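Side-chain contacts in protease Do-like 1, chloroplastic (Arabidopsis thaliana, PDB 3QO6), which acts as a chloroplast serine protease that is required at high temperature and may take part in degrading damaged proteins: residues Lys10-Gln13 and Thr14-Ala18; Ala18-Arg21 and Leu22-Asn26; Thr68-His71 and Val72-Ala76; Ile134-Phe138 and Gly139-Thr143. All coordinates share one frame; numbering follows the deposited sequence.

Contact 1: Lys10-Gln13 and Thr14-Ala18; sequences KKLQ and TDELA
E16 OE1 is gripped by two donors: Q13 N lies 2.8 Å from E16 OE1 in a nearly straight bond (165° at the hydrogen), and S187 of the second subunit adds a hydrogen bond through OG. Q13 N meets the anti lone pair of this oxygen, the one turned away from OE2. The carboxylate gets there because CG of E16 is lodged between its own N and carbonyl carbon (chi1 58°), from where the extended chain folds back over the first turn of helix 14-26. Glutamate suits the place: Q13 is the N-cap, and E16 three residues on supplies half of a capping box, its side chain receiving the N-cap N-H; the reciprocal bond is not made, since the Q13 chain turns away. The carbonyl of the same residue closes the first turn, Q13 O accepting from L17 N at 2.9 Å. L12 runs across the E16 chain at about a right angle, its CB 3.5 Å and its CD2 3.6 Å from E16 OE1, which gives the carboxylate an apolar flank. E16 OE2 goes to K130 N of the second subunit, and D15 makes a salt bridge with K130 of its own chain. A buried carboxylate so occupied, close to the amino end of a helix, would probably be stabilised in its charged form, and the one group both caps the helix and ties it to a neighbouring subunit.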
loop_
_atom_site.group_PDB
_atom_site.type_symbol
_atom_site.label_atom_id
_atom_site.label_comp_id
_atom_site.label_asym_id
_atom_site.label_seq_id
_atom_site.Cartn_x
_atom_site.Cartn_y
_atom_site.Cartn_z
ATOM N N LYS B 10 45.273 10.002 -21.708
ATOM C CA LYS B 10 45.295 9.314 -22.999
ATOM C C LYS B 10 44.691 10.285 -24.013
ATOM O O LYS B 10 44.011 11.253 -23.646
ATOM C CB LYS B 10 44.444 8.038 -22.954
ATOM C CG LYS B 10 44.850 7.046 -21.879
ATOM C CD LYS B 10 43.994 5.798 -21.949
ATOM C CE LYS B 10 44.494 4.731 -20.995
ATOM N NZ LYS B 10 43.609 3.532 -21.030
ATOM N N LYS B 11 44.927 10.053 -25.293
ATOM C CA LYS B 11 44.359 10.975 -26.247
ATOM C C LYS B 11 42.870 10.671 -26.365
ATOM O O LYS B 11 42.476 9.546 -26.683
ATOM C CB LYS B 11 45.060 10.860 -27.608
ATOM C CG LYS B 11 46.592 11.019 -27.556
ATOM C CD LYS B 11 47.071 12.274 -26.784
ATOM C CE LYS B 11 46.852 13.601 -27.528
ATOM N NZ LYS B 11 47.683 13.708 -28.761
ATOM N N LEU B 12 42.053 11.675 -26.060
ATOM C CA LEU B 12 40.599 11.572 -26.150
ATOM C C LEU B 12 40.152 11.988 -27.540
ATOM O O LEU B 12 40.808 12.798 -28.200
ATOM C CB LEU B 12 39.930 12.494 -25.140
ATOM C CG LEU B 12 40.277 12.197 -23.697
ATOM C CD1 LEU B 12 39.429 13.056 -22.816
ATOM C CD2 LEU B 12 40.051 10.725 -23.409
ATOM N N GLN B 13 39.017 11.459 -27.975
ATOM C CA GLN B 13 38.521 11.781 -29.294
ATOM C C GLN B 13 37.878 13.176 -29.369
ATOM O O GLN B 13 37.458 13.745 -28.355
ATOM C CB GLN B 13 37.566 10.677 -29.751
ATOM C CG GLN B 13 38.214 9.283 -29.764
ATOM C CD GLN B 13 39.541 9.207 -30.575
ATOM O OE1 GLN B 13 39.571 9.497 -31.773
ATOM N NE2 GLN B 13 40.630 8.809 -29.910
ATOM N N THR B 14 37.833 13.724 -30.581
ATOM C CA THR B 14 37.288 15.047 -30.835
ATOM C C THR B 14 36.120 15.353 -29.935
ATOM O O THR B 14 36.216 16.158 -29.014
ATOM C CB THR B 14 36.787 15.182 -32.306
ATOM O OG1 THR B 14 37.880 14.974 -33.212
ATOM C CG2 THR B 14 36.176 16.557 -32.554
ATOM N N ASP B 15 35.012 14.691 -30.226
ATOM C CA ASP B 15 33.774 14.881 -29.510
ATOM C C ASP B 15 33.844 14.912 -27.994
ATOM O O ASP B 15 33.430 15.895 -27.382
ATOM C CB ASP B 15 32.790 13.813 -29.935
ATOM C CG ASP B 15 31.443 14.379 -30.254
ATOM O OD1 ASP B 15 31.339 15.093 -31.281
ATOM O OD2 ASP B 15 30.499 14.115 -29.472
ATOM N N GLU B 16 34.349 13.847 -27.379
ATOM C CA GLU B 16 34.413 13.822 -25.929
ATOM C C GLU B 16 35.270 14.960 -25.406
ATOM O O GLU B 16 34.972 15.554 -24.366
ATOM C CB GLU B 16 34.923 12.468 -25.413
ATOM C CG GLU B 16 36.292 12.045 -25.923
ATOM C CD GLU B 16 36.721 10.685 -25.377
ATOM O OE1 GLU B 16 37.603 10.029 -26.001
ATOM O OE2 GLU B 16 36.185 10.271 -24.323
ATOM N N LEU B 17 36.322 15.291 -26.142
ATOM C CA LEU B 17 37.195 16.380 -25.737
ATOM C C LEU B 17 36.365 17.671 -25.673
ATOM O O LEU B 17 36.443 18.426 -24.705
ATOM C CB LEU B 17 38.348 16.516 -26.722
ATOM C CG LEU B 17 39.438 17.545 -26.353
ATOM C CD1 LEU B 17 39.706 17.587 -24.832
ATOM C CD2 LEU B 17 40.706 17.190 -27.119
ATOM N N ALA B 18 35.553 17.903 -26.696
ATOM C CA ALA B 18 34.707 19.067 -26.704
ATOM C C ALA B 18 33.829 19.109 -25.452
ATOM O O ALA B 18 33.633 20.197 -24.869
ATOM C CB ALA B 18 33.821 19.094 -27.964
#

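Contact 2: Ala18-Arg21 and Leu22-Asn26; sequences ATVR and LFQEN
With chi1 at 49°, Q24 holds its CG in the cleft between its own N and carbonyl carbon, a torsion that turns this carbon back over the carbonyls of V20 and R21. Q24 CG comes to rest 3.0 Å from R21 O and 3.4 Å from V20 O, while Q24 OE1 reaches the methyl CG1 of V20 at 4.0 Å; the two side chains meet at a slant. E25 swings the other way round its CA-CB bond (chi1 -66°), laying its CG 3.4 Å from R21 O and its carboxylate beside the stem of R21. The charged ends nevertheless do not meet, since R21 NE and E25 OE1 stay 6.6 Å apart. All this hangs on the regular i to i+4 ladder of helix 14-26, in which L22, F23, Q24 and E25 each donate to the carbonyl four residues earlier. The helix is amphipathic: R21, Q24 and E25 are exposed, whereas T19, L22 and F23 lean on F132 and I134 of strand 130-135, and V20 and F23 also pack on the second subunit. The apolar side chains of V20, L22 and F23 suit that covered side, polar ones the other. At the carboxyl end the short amide of N26 curls back, ND2 standing 2.7 Å from L22 O, which thereby accepts twice because N26 N donates to it as well; OD1 of N26 is bound by R115.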
loop_
_atom_site.group_PDB
_atom_site.type_symbol
_atom_site.label_atom_id
_atom_site.label_comp_id
_atom_site.label_asym_id
_atom_site.label_seq_id
_atom_site.Cartn_x
_atom_site.Cartn_y
_atom_site.Cartn_z
ATOM N N ALA B 18 35.553 17.903 -26.696
ATOM C CA ALA B 18 34.707 19.067 -26.704
ATOM C C ALA B 18 33.829 19.109 -25.452
ATOM O O ALA B 18 33.633 20.197 -24.869
ATOM C CB ALA B 18 33.821 19.094 -27.964
ATOM N N THR B 19 33.287 17.968 -25.017
ATOM C CA THR B 19 32.431 18.071 -23.847
ATOM C C THR B 19 33.293 18.169 -22.585
ATOM O O THR B 19 32.926 18.886 -21.651
ATOM C CB THR B 19 31.314 16.940 -23.750
ATOM O OG1 THR B 19 31.672 15.999 -22.757
ATOM C CG2 THR B 19 31.092 16.233 -25.059
ATOM N N VAL B 20 34.444 17.497 -22.551
ATOM C CA VAL B 20 35.318 17.621 -21.380
ATOM C C VAL B 20 35.604 19.114 -21.126
ATOM O O VAL B 20 35.512 19.623 -19.988
ATOM C CB VAL B 20 36.683 16.947 -21.598
ATOM C CG1 VAL B 20 37.684 17.394 -20.481
ATOM C CG2 VAL B 20 36.501 15.456 -21.606
ATOM N N ARG B 21 35.952 19.797 -22.211
ATOM C CA ARG B 21 36.250 21.209 -22.171
ATOM C C ARG B 21 35.045 22.035 -21.743
ATOM O O ARG B 21 35.119 22.817 -20.776
ATOM C CB ARG B 21 36.747 21.677 -23.546
ATOM C CG ARG B 21 38.241 21.385 -23.794
ATOM C CD ARG B 21 38.702 21.681 -25.232
ATOM N NE ARG B 21 40.102 21.285 -25.400
ATOM C CZ ARG B 21 40.762 21.264 -26.556
ATOM N NH1 ARG B 21 40.163 21.619 -27.692
ATOM N NH2 ARG B 21 42.035 20.880 -26.569
ATOM N N LEU B 22 33.939 21.861 -22.460
ATOM C CA LEU B 22 32.731 22.595 -22.153
ATOM C C LEU B 22 32.432 22.505 -20.672
ATOM O O LEU B 22 32.068 23.491 -20.041
ATOM C CB LEU B 22 31.583 22.034 -22.957
ATOM C CG LEU B 22 30.233 22.703 -22.785
ATOM C CD1 LEU B 22 29.389 22.401 -24.025
ATOM C CD2 LEU B 22 29.558 22.206 -21.489
ATOM N N PHE B 23 32.611 21.324 -20.100
ATOM C CA PHE B 23 32.349 21.166 -18.673
ATOM C C PHE B 23 33.309 21.954 -17.799
ATOM O O PHE B 23 32.871 22.640 -16.886
ATOM C CB PHE B 23 32.404 19.696 -18.233
ATOM C CG PHE B 23 32.104 19.505 -16.775
ATOM C CD1 PHE B 23 30.802 19.627 -16.299
ATOM C CD2 PHE B 23 33.130 19.259 -15.868
ATOM C CE1 PHE B 23 30.528 19.510 -14.932
ATOM C CE2 PHE B 23 32.867 19.143 -14.508
ATOM C CZ PHE B 23 31.566 19.272 -14.038
ATOM N N GLN B 24 34.614 21.854 -18.049
ATOM C CA GLN B 24 35.540 22.590 -17.203
ATOM C C GLN B 24 35.343 24.089 -17.340
ATOM O O GLN B 24 35.404 24.807 -16.342
ATOM C CB GLN B 24 36.997 22.196 -17.467
ATOM C CG GLN B 24 37.405 22.194 -18.899
ATOM C CD GLN B 24 38.854 21.714 -19.095
ATOM O OE1 GLN B 24 39.225 20.601 -18.681
ATOM N NE2 GLN B 24 39.676 22.556 -19.737
ATOM N N GLU B 25 35.065 24.568 -18.546
ATOM C CA GLU B 25 34.850 26.001 -18.728
ATOM C C GLU B 25 33.639 26.549 -17.966
ATOM O O GLU B 25 33.704 27.649 -17.382
ATOM C CB GLU B 25 34.643 26.351 -20.196
ATOM C CG GLU B 25 35.808 26.151 -21.113
ATOM C CD GLU B 25 35.471 26.633 -22.520
ATOM O OE1 GLU B 25 35.703 25.870 -23.494
ATOM O OE2 GLU B 25 34.967 27.780 -22.649
ATOM N N ASN B 26 32.545 25.787 -17.962
ATOM C CA ASN B 26 31.310 26.238 -17.343
ATOM C C ASN B 26 30.927 25.759 -15.970
ATOM O O ASN B 26 30.087 26.382 -15.339
ATOM C CB ASN B 26 30.145 25.965 -18.281
ATOM C CG ASN B 26 30.333 26.610 -19.629
ATOM O OD1 ASN B 26 30.012 27.779 -19.829
ATOM N ND2 ASN B 26 30.879 25.851 -20.564
#

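Contact 3: Thr68-His71 and Val72-Ala76; sequences TNYH and VIRGA
The rings of Y70 and H71 each have a residue of the following turn laid over one face: R74 CG sits over the Y70 ring, 3.5 Å from its centroid, and V72 CG2 over the H71 imidazole, 4.2 Å from its centroid. Both are CH-pi contacts. The Y70 ring also stacks with the ring of F96, and the CB of I73 approaches it obliquely. This is the short helical turn after strand 65-69 that, in chymotrypsin-like serine proteases, carries the histidine of the catalytic triad; H71 is predicted to fill that role, with ND1 hydrogen-bonded to D101 and its side chain touching S180 and the backbone of a bound peptide. In R74 it is the first carbon beyond CB that covers the tyrosine, offset toward the rim; bends at chi2 and chi3 set the course of the rest of the chain, and the guanidinium plane is inclined 50° to the ring. V72 suits its place by being branched. V72 CG2 lies between the H71 ring and N69 CB, 3.8 Å from the latter, and CG1 is turned toward T68. The methyl CG2 of T68 packs 3.7 Å from I73 CG1, and its OG1 is taken by S56. ND2 of N69 bonds to the backbone oxygen of D101 and its OD1 weakly to G181 N, while its carbonyl accepts from V72 N. The backbone oxygen Y70 O takes two donors, I73 N at 2.7 Å, well above the carbonyl plane, and R74 N at 3.0 Å, nearly in line with the C=O bond.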
loop_
_atom_site.group_PDB
_atom_site.type_symbol
_atom_site.label_atom_id
_atom_site.label_comp_id
_atom_site.label_asym_id
_atom_site.label_seq_id
_atom_site.Cartn_x
_atom_site.Cartn_y
_atom_site.Cartn_z
ATOM N N THR B 68 17.702 30.713 -10.562
ATOM C CA THR B 68 17.283 29.381 -10.202
ATOM C C THR B 68 15.798 29.247 -10.431
ATOM O O THR B 68 15.154 30.138 -10.958
ATOM C CB THR B 68 17.608 29.072 -8.725
ATOM O OG1 THR B 68 17.489 27.665 -8.497
ATOM C CG2 THR B 68 16.639 29.788 -7.794
ATOM N N ASN B 69 15.262 28.102 -10.048
ATOM C CA ASN B 69 13.845 27.857 -10.184
ATOM C C ASN B 69 13.227 28.433 -8.927
ATOM O O ASN B 69 13.782 28.315 -7.816
ATOM C CB ASN B 69 13.543 26.341 -10.241
ATOM C CG ASN B 69 13.633 25.761 -11.648
ATOM O OD1 ASN B 69 14.045 24.617 -11.828
ATOM N ND2 ASN B 69 13.235 26.536 -12.645
ATOM N N TYR B 70 12.078 29.064 -9.087
ATOM C CA TYR B 70 11.428 29.575 -7.919
ATOM C C TYR B 70 11.066 28.420 -6.993
ATOM O O TYR B 70 11.290 28.516 -5.778
ATOM C CB TYR B 70 10.170 30.329 -8.290
ATOM C CG TYR B 70 9.322 30.648 -7.090
ATOM C CD1 TYR B 70 9.886 31.255 -5.950
ATOM C CD2 TYR B 70 7.952 30.377 -7.096
ATOM C CE1 TYR B 70 9.105 31.579 -4.859
ATOM C CE2 TYR B 70 7.164 30.700 -6.013
ATOM C CZ TYR B 70 7.739 31.295 -4.896
ATOM O OH TYR B 70 6.931 31.561 -3.809
ATOM N N HIS B 71 10.542 27.318 -7.550
ATOM C CA HIS B 71 10.136 26.206 -6.690
ATOM C C HIS B 71 11.233 25.662 -5.785
ATOM O O HIS B 71 10.945 24.993 -4.810
ATOM C CB HIS B 71 9.460 25.067 -7.487
ATOM C CG HIS B 71 10.410 24.110 -8.143
ATOM N ND1 HIS B 71 10.675 24.135 -9.495
ATOM C CD2 HIS B 71 11.173 23.115 -7.628
ATOM C CE1 HIS B 71 11.567 23.202 -9.781
ATOM N NE2 HIS B 71 11.887 22.570 -8.666
ATOM N N VAL B 72 12.483 25.980 -6.094
ATOM C CA VAL B 72 13.629 25.542 -5.294
ATOM C C VAL B 72 13.797 26.440 -4.057
ATOM O O VAL B 72 14.287 26.010 -3.016
ATOM C CB VAL B 72 14.928 25.637 -6.144
ATOM C CG1 VAL B 72 16.164 25.529 -5.269
ATOM C CG2 VAL B 72 14.933 24.563 -7.209
ATOM N N ILE B 73 13.378 27.696 -4.202
ATOM C CA ILE B 73 13.479 28.746 -3.190
ATOM C C ILE B 73 12.262 28.782 -2.269
ATOM O O ILE B 73 12.370 29.113 -1.083
ATOM C CB ILE B 73 13.635 30.119 -3.918
ATOM C CG1 ILE B 73 15.052 30.248 -4.442
ATOM C CG2 ILE B 73 13.273 31.276 -3.050
ATOM C CD1 ILE B 73 16.113 29.881 -3.474
ATOM N N ARG B 74 11.100 28.453 -2.821
ATOM C CA ARG B 74 9.865 28.466 -2.048
ATOM C C ARG B 74 10.028 27.929 -0.639
ATOM O O ARG B 74 10.639 26.874 -0.436
ATOM C CB ARG B 74 8.788 27.636 -2.750
ATOM C CG ARG B 74 7.931 28.390 -3.744
ATOM C CD ARG B 74 6.572 28.761 -3.155
ATOM N NE ARG B 74 5.758 27.582 -2.870
ATOM C CZ ARG B 74 4.789 27.539 -1.958
ATOM N NH1 ARG B 74 4.492 28.616 -1.221
ATOM N NH2 ARG B 74 4.127 26.405 -1.772
ATOM N N GLY B 75 9.473 28.667 0.325
ATOM C CA GLY B 75 9.489 28.270 1.732
ATOM C C GLY B 75 10.772 28.183 2.552
ATOM O O GLY B 75 10.784 27.531 3.590
ATOM N N ALA B 76 11.847 28.834 2.127
ATOM C CA ALA B 76 13.095 28.766 2.888
ATOM C C ALA B 76 13.276 29.858 3.960
ATOM O O ALA B 76 13.439 31.049 3.631
ATOM C CB ALA B 76 14.272 28.797 1.936
#

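Contact 4: Ile134-Phe138 and Gly139-Thr143; sequences IGNPF and GLDHT
A histidine, H142, occupies the first position of a G1 beta bulge, a place with positive phi (here 58°) that glycine usually fills. H142 and T143 both face G135, yet only T143 pairs with it in backbone bonds, T143 N lying 2.7 Å from G135 O. The N-H of H142 is met instead by a side chain: N136 OD1 accepts it at 2.7 Å, 166° at the hydrogen; asparagine suits the place by offering an amide oxygen close to its own backbone. The imidazole is held elsewhere, ND1 bonding to T27. Further out, L140 N sits 2.8 Å from P137 O and closes a beta turn from P137 to L140 with type I' angles at F138 and G139, whose positive phi suits the glycine. T143 OG1 bonds back to L140 O at 2.9 Å and also meets Q170 and R154 of the second subunit, while T143 CB rests 3.7 Å from P137 CD. F138, at the turn's tip, touches V208 of the second subunit and a modified side chain of the bound peptide. Sequence and position are consistent with loop LD of HtrA proteases, which belongs to the activation domain of the chymotrypsin-like fold.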
loop_
_atom_site.group_PDB
_atom_site.type_symbol
_atom_site.label_atom_id
_atom_site.label_comp_id
_atom_site.label_asym_id
_atom_site.label_seq_id
_atom_site.Cartn_x
_atom_site.Cartn_y
_atom_site.Cartn_z
ATOM N N ILE B 134 24.059 20.569 -16.197
ATOM C CA ILE B 134 24.909 20.525 -15.037
ATOM C C ILE B 134 23.996 20.923 -13.899
ATOM O O ILE B 134 23.252 21.895 -14.011
ATOM C CB ILE B 134 26.060 21.510 -15.129
ATOM C CG1 ILE B 134 26.879 21.239 -16.381
ATOM C CG2 ILE B 134 26.960 21.380 -13.903
ATOM C CD1 ILE B 134 28.016 22.254 -16.592
ATOM N N GLY B 135 24.042 20.147 -12.817
ATOM C CA GLY B 135 23.212 20.402 -11.653
ATOM C C GLY B 135 23.682 19.565 -10.470
ATOM O O GLY B 135 24.845 19.140 -10.436
ATOM N N ASN B 136 22.777 19.319 -9.516
ATOM C CA ASN B 136 23.080 18.536 -8.313
ATOM C C ASN B 136 21.998 17.518 -7.955
ATOM O O ASN B 136 21.355 17.622 -6.913
ATOM C CB ASN B 136 23.281 19.451 -7.102
ATOM C CG ASN B 136 24.251 20.578 -7.379
ATOM O OD1 ASN B 136 25.419 20.344 -7.678
ATOM N ND2 ASN B 136 23.762 21.815 -7.292
ATOM N N PRO B 137 21.774 16.519 -8.819
ATOM C CA PRO B 137 20.753 15.518 -8.506
ATOM C C PRO B 137 21.203 14.681 -7.322
ATOM O O PRO B 137 22.381 14.339 -7.205
ATOM C CB PRO B 137 20.686 14.694 -9.785
ATOM C CG PRO B 137 22.128 14.779 -10.310
ATOM C CD PRO B 137 22.430 16.234 -10.114
ATOM N N PHE B 138 20.283 14.361 -6.427
ATOM C CA PHE B 138 20.652 13.540 -5.278
ATOM C C PHE B 138 21.872 14.065 -4.531
ATOM O O PHE B 138 22.599 13.284 -3.919
ATOM C CB PHE B 138 20.939 12.108 -5.743
ATOM C CG PHE B 138 19.849 11.528 -6.592
ATOM C CD1 PHE B 138 20.135 10.989 -7.846
ATOM C CD2 PHE B 138 18.530 11.559 -6.162
ATOM C CE1 PHE B 138 19.118 10.489 -8.669
ATOM C CE2 PHE B 138 17.496 11.059 -6.977
ATOM C CZ PHE B 138 17.800 10.524 -8.233
ATOM N N GLY B 139 22.110 15.371 -4.598
ATOM C CA GLY B 139 23.243 15.964 -3.913
ATOM C C GLY B 139 24.610 15.757 -4.533
ATOM O O GLY B 139 25.622 16.163 -3.945
ATOM N N LEU B 140 24.666 15.128 -5.706
ATOM C CA LEU B 140 25.941 14.902 -6.380
ATOM C C LEU B 140 26.320 16.222 -7.058
ATOM O O LEU B 140 25.808 16.590 -8.099
ATOM C CB LEU B 140 25.789 13.749 -7.374
ATOM C CG LEU B 140 25.439 12.427 -6.663
ATOM C CD1 LEU B 140 24.828 11.433 -7.639
ATOM C CD2 LEU B 140 26.700 11.848 -6.022
ATOM N N ASP B 141 27.212 16.944 -6.398
ATOM C CA ASP B 141 27.694 18.266 -6.801
ATOM C C ASP B 141 28.177 18.460 -8.244
ATOM O O ASP B 141 29.129 17.826 -8.670
ATOM C CB ASP B 141 28.811 18.686 -5.817
ATOM C CG ASP B 141 29.233 20.153 -5.963
ATOM O OD1 ASP B 141 28.469 21.064 -5.543
ATOM O OD2 ASP B 141 30.344 20.399 -6.497
ATOM N N HIS B 142 27.518 19.346 -8.994
ATOM C CA HIS B 142 27.958 19.658 -10.363
ATOM C C HIS B 142 28.017 18.457 -11.303
ATOM O O HIS B 142 28.998 18.248 -12.024
ATOM C CB HIS B 142 29.349 20.349 -10.328
ATOM C CG HIS B 142 29.326 21.762 -9.808
ATOM N ND1 HIS B 142 29.936 22.808 -10.472
ATOM C CD2 HIS B 142 28.744 22.305 -8.710
ATOM C CE1 HIS B 142 29.728 23.931 -9.809
ATOM N NE2 HIS B 142 29.008 23.654 -8.737
ATOM N N THR B 143 26.957 17.669 -11.291
ATOM C CA THR B 143 26.875 16.507 -12.142
ATOM C C THR B 143 26.612 16.920 -13.583
ATOM O O THR B 143 25.774 17.789 -13.862
ATOM C CB THR B 143 25.736 15.612 -11.708
ATOM O OG1 THR B 143 26.099 14.969 -10.487
ATOM C CG2 THR B 143 25.417 14.580 -12.788
#

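From the N terminus, contact 1 starts helix 14-26 and contact 2 continues along it; they share A18, and L12 of the first packs on V20 of the second. The helix then meets contact 4, where the aromatic ring of F23 reaches the backbone of H142 and the side chain of I134, joining the N-terminal helix to the hairpin between strands 130-135 and 143-157, whose loop contact 4 closes. Contact 3 stands apart, turning the chain after strand 65-69 in the other barrel, with its nearest atoms about 9 Å from contact 4. The four follow in series, and none crosses another. Contacts 1, 2 and 4 also touch the second subunit.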